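PDB 3M2P: UDP-N-acetylglucosamine 4-epimerase from Bacillus cereus, which probably interconverts UDP-N-acetylglucosamine and UDP-N-acetylgalactosamine by inverting the sugar at C4, as a member of the NAD(P)-dependent epimerase/dehydratase family. Local coordinates for residues A[154-159]-A[220-225]; A[103-108]-A[211-216]; A[188-193]-A[251-256]. All coordinates share one frame; numbering follows the deposited sequence.

Contact 1: A[154-159]-A[220-225]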
loop_
_atom_site.group_PDB
_atom_site.type_symbol
_atom_site.label_atom_id
_atom_site.label_comp_id
_atom_site.label_asym_id
_atom_site.label_seq_id
_atom_site.Cartn_x
_atom_site.Cartn_y
_atom_site.Cartn_z
ATOM N N CYS A 154 3.520 3.778 -19.545
ATOM C CA CYS A 154 3.480 5.164 -19.064
ATOM C C CYS A 154 2.300 5.468 -18.144
ATOM O O CYS A 154 1.387 6.210 -18.506
ATOM C CB CYS A 154 3.529 6.152 -20.227
ATOM S SG CYS A 154 5.105 6.159 -21.127
ATOM N N ILE A 155 2.357 4.918 -16.936
ATOM C CA ILE A 155 1.235 4.968 -16.019
ATOM C C ILE A 155 1.250 6.195 -15.094
ATOM O O ILE A 155 2.187 6.409 -14.327
ATOM C CB ILE A 155 1.142 3.669 -15.178
ATOM C CG1 ILE A 155 0.800 2.467 -16.064
ATOM C CG2 ILE A 155 0.112 3.821 -14.082
ATOM C CD1 ILE A 155 1.136 1.131 -15.433
ATOM N N LYS A 156 0.183 6.985 -15.180
ATOM C CA LYS A 156 -0.020 8.140 -14.323
ATOM C C LYS A 156 -1.064 7.845 -13.242
ATOM O O LYS A 156 -2.258 7.779 -13.531
ATOM C CB LYS A 156 -0.469 9.332 -15.164
ATOM C CG LYS A 156 0.662 10.017 -15.911
ATOM C CD LYS A 156 0.180 10.624 -17.216
ATOM C CE LYS A 156 -0.745 9.660 -17.922
ATOM N NZ LYS A 156 -0.295 9.441 -19.321
ATOM N N ASN A 157 -0.601 7.667 -12.004
ATOM C CA ASN A 157 -1.469 7.458 -10.849
ATOM C C ASN A 157 -2.074 8.765 -10.340
ATOM O O ASN A 157 -1.351 9.703 -9.996
ATOM C CB ASN A 157 -0.677 6.811 -9.721
ATOM C CG ASN A 157 -0.170 5.443 -10.081
ATOM O OD1 ASN A 157 0.960 5.083 -9.761
ATOM N ND2 ASN A 157 -1.005 4.665 -10.745
ATOM N N LEU A 158 -3.398 8.819 -10.279
ATOM C CA LEU A 158 -4.103 10.014 -9.839
ATOM C C LEU A 158 -4.732 9.815 -8.467
ATOM O O LEU A 158 -5.755 9.149 -8.348
ATOM C CB LEU A 158 -5.213 10.358 -10.834
ATOM C CG LEU A 158 -4.819 10.610 -12.284
ATOM C CD1 LEU A 158 -6.034 10.991 -13.107
ATOM C CD2 LEU A 158 -3.768 11.691 -12.337
ATOM N N ARG A 159 -4.140 10.390 -7.431
ATOM C CA ARG A 159 -4.752 10.328 -6.104
ATOM C C ARG A 159 -5.913 11.327 -5.943
ATOM O O ARG A 159 -5.720 12.434 -5.447
ATOM C CB ARG A 159 -3.699 10.525 -5.014
ATOM C CG ARG A 159 -2.686 9.420 -4.985
ATOM C CD ARG A 159 -1.579 9.686 -4.007
ATOM N NE ARG A 159 -0.721 8.513 -3.861
ATOM C CZ ARG A 159 0.526 8.550 -3.398
ATOM N NH1 ARG A 159 1.076 9.707 -3.039
ATOM N NH2 ARG A 159 1.230 7.430 -3.285
ATOM N N GLY A 220 4.047 8.931 -13.484
ATOM C CA GLY A 220 4.253 9.338 -12.105
ATOM C C GLY A 220 3.002 9.323 -11.221
ATOM O O GLY A 220 2.012 8.648 -11.501
ATOM N N THR A 221 3.049 10.086 -10.136
ATOM C CA THR A 221 1.918 10.151 -9.222
ATOM C C THR A 221 1.487 11.582 -8.833
ATOM O O THR A 221 2.290 12.394 -8.372
ATOM C CB THR A 221 2.185 9.268 -8.015
ATOM O OG1 THR A 221 2.355 7.932 -8.492
ATOM C CG2 THR A 221 1.019 9.302 -7.048
ATOM N N PHE A 222 0.207 11.876 -9.036
ATOM C CA PHE A 222 -0.301 13.218 -8.825
ATOM C C PHE A 222 -1.532 13.285 -7.897
ATOM O O PHE A 222 -2.443 12.469 -8.018
ATOM C CB PHE A 222 -0.653 13.839 -10.171
ATOM C CG PHE A 222 0.395 13.637 -11.227
ATOM C CD1 PHE A 222 0.366 12.524 -12.044
ATOM C CD2 PHE A 222 1.388 14.576 -11.425
ATOM C CE1 PHE A 222 1.307 12.348 -13.015
ATOM C CE2 PHE A 222 2.344 14.398 -12.401
ATOM C CZ PHE A 222 2.300 13.293 -13.195
ATOM N N ASN A 223 -1.553 14.258 -6.981
ATOM C CA ASN A 223 -2.755 14.548 -6.209
ATOM C C ASN A 223 -3.709 15.297 -7.115
ATOM O O ASN A 223 -3.325 16.295 -7.722
ATOM C CB ASN A 223 -2.451 15.443 -5.004
ATOM C CG ASN A 223 -1.567 14.782 -3.978
ATOM O OD1 ASN A 223 -0.974 15.452 -3.131
ATOM N ND2 ASN A 223 -1.471 13.468 -4.037
ATOM N N ILE A 224 -4.945 14.833 -7.220
ATOM C CA ILE A 224 -5.960 15.617 -7.912
ATOM C C ILE A 224 -7.013 16.118 -6.923
ATOM O O ILE A 224 -8.072 15.512 -6.764
ATOM C CB ILE A 224 -6.647 14.849 -9.065
ATOM C CG1 ILE A 224 -5.616 14.205 -10.000
ATOM C CG2 ILE A 224 -7.556 15.790 -9.834
ATOM C CD1 ILE A 224 -4.813 15.183 -10.843
ATOM N N GLY A 225 -6.701 17.227 -6.254
ATOM C CA GLY A 225 -7.630 17.879 -5.348
ATOM C C GLY A 225 -8.332 19.063 -5.989
ATOM O O GLY A 225 -8.015 19.456 -7.109
#

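Contact 2: A[103-108]-A[211-216]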
loop_
_atom_site.group_PDB
_atom_site.type_symbol
_atom_site.label_atom_id
_atom_site.label_comp_id
_atom_site.label_asym_id
_atom_site.label_seq_id
_atom_site.Cartn_x
_atom_site.Cartn_y
_atom_site.Cartn_z
ATOM N N ASN A 103 0.127 4.793 -22.650
ATOM C CA ASN A 103 -0.628 5.923 -22.099
ATOM C C ASN A 103 -1.813 5.476 -21.242
ATOM O O ASN A 103 -2.934 5.328 -21.737
ATOM C CB ASN A 103 -1.116 6.858 -23.202
ATOM C CG ASN A 103 -1.506 8.217 -22.668
ATOM O OD1 ASN A 103 -2.119 9.041 -23.362
ATOM N ND2 ASN A 103 -1.142 8.466 -21.420
ATOM N N ILE A 104 -1.555 5.283 -19.951
ATOM C CA ILE A 104 -2.528 4.724 -19.025
ATOM C C ILE A 104 -2.761 5.659 -17.847
ATOM O O ILE A 104 -1.828 6.275 -17.355
ATOM C CB ILE A 104 -2.016 3.388 -18.481
ATOM C CG1 ILE A 104 -1.820 2.394 -19.620
ATOM C CG2 ILE A 104 -2.959 2.821 -17.442
ATOM C CD1 ILE A 104 -0.795 1.350 -19.297
ATOM N N VAL A 105 -4.006 5.765 -17.398
ATOM C CA VAL A 105 -4.339 6.510 -16.182
ATOM C C VAL A 105 -4.921 5.588 -15.116
ATOM O O VAL A 105 -5.853 4.840 -15.387
ATOM C CB VAL A 105 -5.399 7.571 -16.465
ATOM C CG1 VAL A 105 -5.976 8.086 -15.155
ATOM C CG2 VAL A 105 -4.821 8.693 -17.315
ATOM N N TYR A 106 -4.385 5.636 -13.904
ATOM C CA TYR A 106 -4.930 4.825 -12.815
ATOM C C TYR A 106 -5.628 5.700 -11.803
ATOM O O TYR A 106 -5.126 6.767 -11.472
ATOM C CB TYR A 106 -3.832 4.039 -12.093
ATOM C CG TYR A 106 -4.361 3.252 -10.917
ATOM C CD1 TYR A 106 -5.230 2.182 -11.114
ATOM C CD2 TYR A 106 -4.013 3.581 -9.616
ATOM C CE1 TYR A 106 -5.724 1.455 -10.059
ATOM C CE2 TYR A 106 -4.509 2.862 -8.550
ATOM C CZ TYR A 106 -5.363 1.793 -8.780
ATOM O OH TYR A 106 -5.869 1.063 -7.728
ATOM N N ALA A 107 -6.768 5.257 -11.286
ATOM C CA ALA A 107 -7.439 6.031 -10.249
ATOM C C ALA A 107 -7.003 5.585 -8.868
ATOM O O ALA A 107 -7.409 4.521 -8.396
ATOM C CB ALA A 107 -8.943 5.937 -10.388
ATOM N N SER A 108 -6.166 6.399 -8.230
ATOM C CA SER A 108 -5.795 6.181 -6.836
ATOM C C SER A 108 -6.611 7.105 -5.918
ATOM O O SER A 108 -7.647 7.643 -6.332
ATOM C CB SER A 108 -4.302 6.377 -6.631
ATOM O OG SER A 108 -3.877 5.788 -5.419
ATOM N N TYR A 211 -6.620 15.585 -19.064
ATOM C CA TYR A 211 -5.363 16.333 -19.127
ATOM C C TYR A 211 -4.139 15.473 -18.887
ATOM O O TYR A 211 -3.055 15.783 -19.378
ATOM C CB TYR A 211 -5.367 17.487 -18.132
ATOM C CG TYR A 211 -6.105 18.682 -18.642
ATOM C CD1 TYR A 211 -7.412 18.559 -19.094
ATOM C CD2 TYR A 211 -5.506 19.935 -18.683
ATOM C CE1 TYR A 211 -8.117 19.654 -19.566
ATOM C CE2 TYR A 211 -6.204 21.045 -19.160
ATOM C CZ TYR A 211 -7.512 20.893 -19.601
ATOM O OH TYR A 211 -8.229 21.964 -20.079
ATOM N N ALA A 212 -4.311 14.411 -18.107
ATOM C CA ALA A 212 -3.227 13.479 -17.823
ATOM C C ALA A 212 -3.042 12.585 -19.035
ATOM O O ALA A 212 -1.942 12.123 -19.323
ATOM C CB ALA A 212 -3.541 12.649 -16.575
ATOM N N LEU A 213 -4.135 12.339 -19.747
ATOM C CA LEU A 213 -4.076 11.541 -20.958
ATOM C C LEU A 213 -3.368 12.322 -22.068
ATOM O O LEU A 213 -3.037 11.767 -23.121
ATOM C CB LEU A 213 -5.487 11.128 -21.389
ATOM C CG LEU A 213 -6.046 9.862 -20.748
ATOM C CD1 LEU A 213 -7.528 9.723 -21.050
ATOM C CD2 LEU A 213 -5.281 8.644 -21.214
ATOM N N LYS A 214 -3.139 13.610 -21.820
ATOM C CA LYS A 214 -2.458 14.483 -22.766
ATOM C C LYS A 214 -0.956 14.285 -22.683
ATOM O O LYS A 214 -0.253 14.425 -23.684
ATOM C CB LYS A 214 -2.807 15.950 -22.497
ATOM C CG LYS A 214 -4.171 16.345 -23.014
ATOM C CD LYS A 214 -4.590 17.745 -22.597
ATOM C CE LYS A 214 -5.884 18.107 -23.337
ATOM N NZ LYS A 214 -6.731 19.147 -22.681
ATOM N N GLN A 215 -0.465 13.969 -21.484
ATOM C CA GLN A 215 0.958 13.706 -21.294
ATOM C C GLN A 215 1.240 12.223 -21.500
ATOM O O GLN A 215 1.608 11.512 -20.565
ATOM C CB GLN A 215 1.429 14.150 -19.910
ATOM C CG GLN A 215 0.978 15.543 -19.512
ATOM C CD GLN A 215 1.440 16.618 -20.467
ATOM O OE1 GLN A 215 2.531 16.544 -21.024
ATOM N NE2 GLN A 215 0.611 17.630 -20.656
ATOM N N GLU A 216 1.093 11.772 -22.742
ATOM C CA GLU A 216 1.104 10.354 -23.041
ATOM C C GLU A 216 2.394 9.623 -22.681
ATOM O O GLU A 216 2.400 8.398 -22.540
ATOM C CB GLU A 216 0.728 10.121 -24.495
ATOM C CG GLU A 216 1.687 10.674 -25.497
ATOM C CD GLU A 216 1.119 10.587 -26.903
ATOM O OE1 GLU A 216 -0.122 10.424 -27.025
ATOM O OE2 GLU A 216 1.900 10.676 -27.878
#

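Contact 3: A[188-193]-A[251-256]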
loop_
_atom_site.group_PDB
_atom_site.type_symbol
_atom_site.label_atom_id
_atom_site.label_comp_id
_atom_site.label_asym_id
_atom_site.label_seq_id
_atom_site.Cartn_x
_atom_site.Cartn_y
_atom_site.Cartn_z
ATOM N N THR A 188 -28.878 17.025 9.425
ATOM C CA THR A 188 -28.335 16.920 10.775
ATOM C C THR A 188 -26.854 16.567 10.730
ATOM O O THR A 188 -26.366 16.038 9.733
ATOM C CB THR A 188 -29.076 15.864 11.617
ATOM O OG1 THR A 188 -28.957 14.580 10.995
ATOM C CG2 THR A 188 -30.537 16.214 11.751
ATOM N N LEU A 189 -26.144 16.877 11.808
ATOM C CA LEU A 189 -24.749 16.506 11.948
ATOM C C LEU A 189 -24.616 15.910 13.324
ATOM O O LEU A 189 -24.985 16.562 14.290
ATOM C CB LEU A 189 -23.861 17.746 11.850
ATOM C CG LEU A 189 -23.715 18.466 10.501
ATOM C CD1 LEU A 189 -23.117 19.829 10.712
ATOM C CD2 LEU A 189 -22.868 17.677 9.522
ATOM N N HIS A 190 -24.103 14.688 13.435
ATOM C CA HIS A 190 -23.996 14.045 14.745
ATOM C C HIS A 190 -23.483 14.997 15.815
ATOM O O HIS A 190 -24.083 15.135 16.878
ATOM C CB HIS A 190 -23.099 12.804 14.714
ATOM C CG HIS A 190 -23.058 12.072 16.023
ATOM N ND1 HIS A 190 -22.008 12.187 16.910
ATOM C CD2 HIS A 190 -23.958 11.249 16.611
ATOM C CE1 HIS A 190 -22.257 11.456 17.982
ATOM N NE2 HIS A 190 -23.433 10.878 17.825
ATOM N N ALA A 191 -22.353 15.627 15.533
ATOM C CA ALA A 191 -21.834 16.700 16.374
ATOM C C ALA A 191 -21.119 17.713 15.482
ATOM O O ALA A 191 -21.062 17.536 14.268
ATOM C CB ALA A 191 -20.896 16.150 17.435
ATOM N N ASN A 192 -20.596 18.782 16.072
ATOM C CA ASN A 192 -19.788 19.725 15.313
ATOM C C ASN A 192 -18.367 19.225 15.164
ATOM O O ASN A 192 -17.852 18.534 16.037
ATOM C CB ASN A 192 -19.773 21.084 15.995
ATOM C CG ASN A 192 -20.805 22.017 15.433
ATOM O OD1 ASN A 192 -20.957 22.139 14.208
ATOM N ND2 ASN A 192 -21.525 22.696 16.323
ATOM N N SER A 193 -17.729 19.574 14.056
ATOM C CA SER A 193 -16.363 19.134 13.834
ATOM C C SER A 193 -15.550 20.237 13.218
ATOM O O SER A 193 -16.066 21.061 12.469
ATOM C CB SER A 193 -16.308 17.886 12.941
ATOM O OG SER A 193 -15.126 17.132 13.190
ATOM N N VAL A 251 -27.825 20.215 14.662
ATOM C CA VAL A 251 -26.712 19.490 15.256
ATOM C C VAL A 251 -27.227 18.652 16.438
ATOM O O VAL A 251 -27.623 19.196 17.479
ATOM C CB VAL A 251 -25.579 20.430 15.688
ATOM C CG1 VAL A 251 -24.449 19.632 16.315
ATOM C CG2 VAL A 251 -25.071 21.205 14.494
ATOM N N LYS A 252 -27.226 17.330 16.256
ATOM C CA LYS A 252 -27.818 16.387 17.211
ATOM C C LYS A 252 -27.224 16.417 18.627
ATOM O O LYS A 252 -27.962 16.329 19.603
ATOM C CB LYS A 252 -27.782 14.960 16.646
ATOM C CG LYS A 252 -28.783 14.713 15.517
ATOM C CD LYS A 252 -28.315 13.624 14.563
ATOM C CE LYS A 252 -28.719 12.239 15.012
ATOM N NZ LYS A 252 -28.042 11.161 14.216
ATOM N N ASN A 253 -25.904 16.540 18.736
ATOM C CA ASN A 253 -25.213 16.485 20.027
ATOM C C ASN A 253 -24.231 17.629 20.235
ATOM O O ASN A 253 -23.673 18.165 19.275
ATOM C CB ASN A 253 -24.444 15.172 20.165
ATOM C CG ASN A 253 -25.346 13.971 20.308
ATOM O OD1 ASN A 253 -26.296 13.976 21.095
ATOM N ND2 ASN A 253 -25.039 12.919 19.564
ATOM N N PRO A 254 -24.010 18.011 21.498
ATOM C CA PRO A 254 -23.017 19.053 21.795
ATOM C C PRO A 254 -21.607 18.487 21.721
ATOM O O PRO A 254 -21.453 17.268 21.654
ATOM C CB PRO A 254 -23.356 19.459 23.236
ATOM C CG PRO A 254 -24.766 18.992 23.444
ATOM C CD PRO A 254 -24.861 17.720 22.664
ATOM N N ASN A 255 -20.609 19.368 21.736
ATOM C CA ASN A 255 -19.191 18.994 21.686
ATOM C C ASN A 255 -18.687 18.614 20.302
ATOM O O ASN A 255 -19.359 18.838 19.289
ATOM C CB ASN A 255 -18.867 17.852 22.650
ATOM C CG ASN A 255 -19.467 18.056 24.012
ATOM O OD1 ASN A 255 -19.422 19.155 24.565
ATOM N ND2 ASN A 255 -20.042 16.990 24.568
ATOM N N ALA A 256 -17.490 18.029 20.293
ATOM C CA ALA A 256 -16.825 17.563 19.079
ATOM C C ALA A 256 -17.243 16.140 18.689
ATOM O O ALA A 256 -17.344 15.260 19.543
ATOM C CB ALA A 256 -15.321 17.629 19.264
#

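Contact 1: A[154-159]-A[220-225]
Strands 154-159 and 220-224 run parallel, their axes 4.6 Å apart at closest approach and 26° from alignment, with Lys156, Asn157, Leu158 and Arg159 facing Gly220, Thr221, Phe222 and Asn223 in turn. Five backbone hydrogen bonds close the pair. Asn157 and Arg159 each use both N and O, and the straightest of the five runs from Phe222 N to Asn157 O at 2.8 Å, almost along the C=O axis. The ladder then finishes with Ile224 N on Arg159 O, the donor standing well above the carbonyl plane.

Apolar packing gathers on the face of Lys156, Leu158 and Phe222. CG of Lys156 meets the edge of the Phe222 ring, 3.8 Å from CE1; the bent lysine chain then turns away and gives NZ to the carbonyl of Gln215. Leu158, its CG anti to the carbonyl carbon, reaches with CD2 to within 3.9 Å of Ile224 CG1. On the opposite face, Arg159 is extended from CG to NE and crosses Thr221 obliquely, so that Thr221 CG2 lies 3.7 Å above the centre of the guanidinium plane. That group is held by a salt bridge from NE to Glu141 and a hydrogen bond from NH1 to Tyr113.

Strand 154-164 is thus an inner strand of the Rossmann-type sheet, paired with 103-109 on its other edge. Leu158 and Ile224 lie against helix 202-212, Phe222 and Ile224 also against helix 268-273, while Asn157 makes a weak hydrogen bond through OD1 to Asn145 of helix 132-150, the helix that also carries Glu141.

Contact 2: A[103-108]-A[211-216]
One face of the largely parallel sheet of the nucleotide-binding fold is closed here, where the end of helix 202-212 and the turn after it settle against strand 103-109. Val105 directs its side chain at them. CG1 stands anti to the backbone N, which leaves CG2, beside the N, to do the touching: it lies 3.8 Å from Leu213 CG and 4.2 Å from Ala212 CB. Val105 and Leu213 cross at about a right angle, so the leucine fork lies across the valine branch, and Leu213 goes on to touch Ala65 and Val67 of the next strand.

At the start of the strand the contact turns polar. Asn103 has CG anti to its backbone N (chi1 -162°), which carries the amide in beside the turn. The end of this amide, OD1 as modelled, lies 2.9 Å from Leu213 O, and may be hydrogen-bonded to it if the group is turned over. Asn103 CG comes to 3.4 Å from Glu216 CA. The carboxylate of Glu216 extends away from the strand, its plane 75° from that of the amide. An inverse gamma turn centred on Gln215 bends the chain at this point.

Val105 lies about 8 Å, side chain to side chain, from the UDP-binding Leu14. A layer of helix laid over the apolar face of a parallel sheet is characteristic of the Rossmann-type alpha/beta fold of this family.

Contact 3: A[188-193]-A[251-256]
His190 and Asn253 meet with their flat groups nearly upright to one another: the amide end of Asn253 stands over one face of the imidazole, toward its rim, and the two planes are 77° apart. The ring gets there because CG of His190 is anti to the backbone N (chi1 -176°), which swings it back to the other segment although CB starts off away from it. In the backbone of the same two residues, Asn253 N gives a weak hydrogen bond to His190 O at 3.0 Å.

Next along, Lys252 crosses Thr188 obliquely. Its chain bends at chi3 (87°), and it is the aliphatic CD that touches, 3.7 Å from Thr188 OG1, while CB lies 3.7 Å from His190 O. The Lys252 backbone supplies the firmer bond, N to Leu189 O at 3.1 Å, with the donor above the carbonyl plane.

That bond continues the small two-stranded parallel sheet of 187-189 and 249-251, in what is probably the substrate-binding part of an extended short-chain dehydrogenase fold; the centre of the contact is about 28 Å from the centre of the chain. Leu189 and Val251 pair across the sheet with side chains on one face. Val251 CG1, anti to its backbone N, comes to 3.9 Å from Ala191 CA.

Ala191 is buried in the bend between the loops, its CB 3.6 Å from Asn255 O. The same carbonyl takes a long, weak hydrogen bond from Asn192 N, and beyond it Ala256 CA points its hydrogen at Asn192 O, 3.4 Å away.

Overall arrangement
Contacts 1 and 2 share one sheet, contact 1 buried and contact 2 partly buried: their centres are 8 Å apart, strands 154-164 and 103-109 are neighbours, and helix 202-212 of contact 2 leads to strand 220-224 of contact 1. Contact 1 is edge-to-edge strand pairing, rich in backbone bonds; contact 2 is packing on a sheet face, without a clear hydrogen bond between its segments. Lys156 serves both. Contact 3 stands apart at the surface, about 35 Å from contact 1 and 40 Å from contact 2 between centres. Its parallel pairing gives way to loops, with weaker bonds and exposed polar side chains, whereas contact 1 buries apolar groups and polar ones paired elsewhere in the protein.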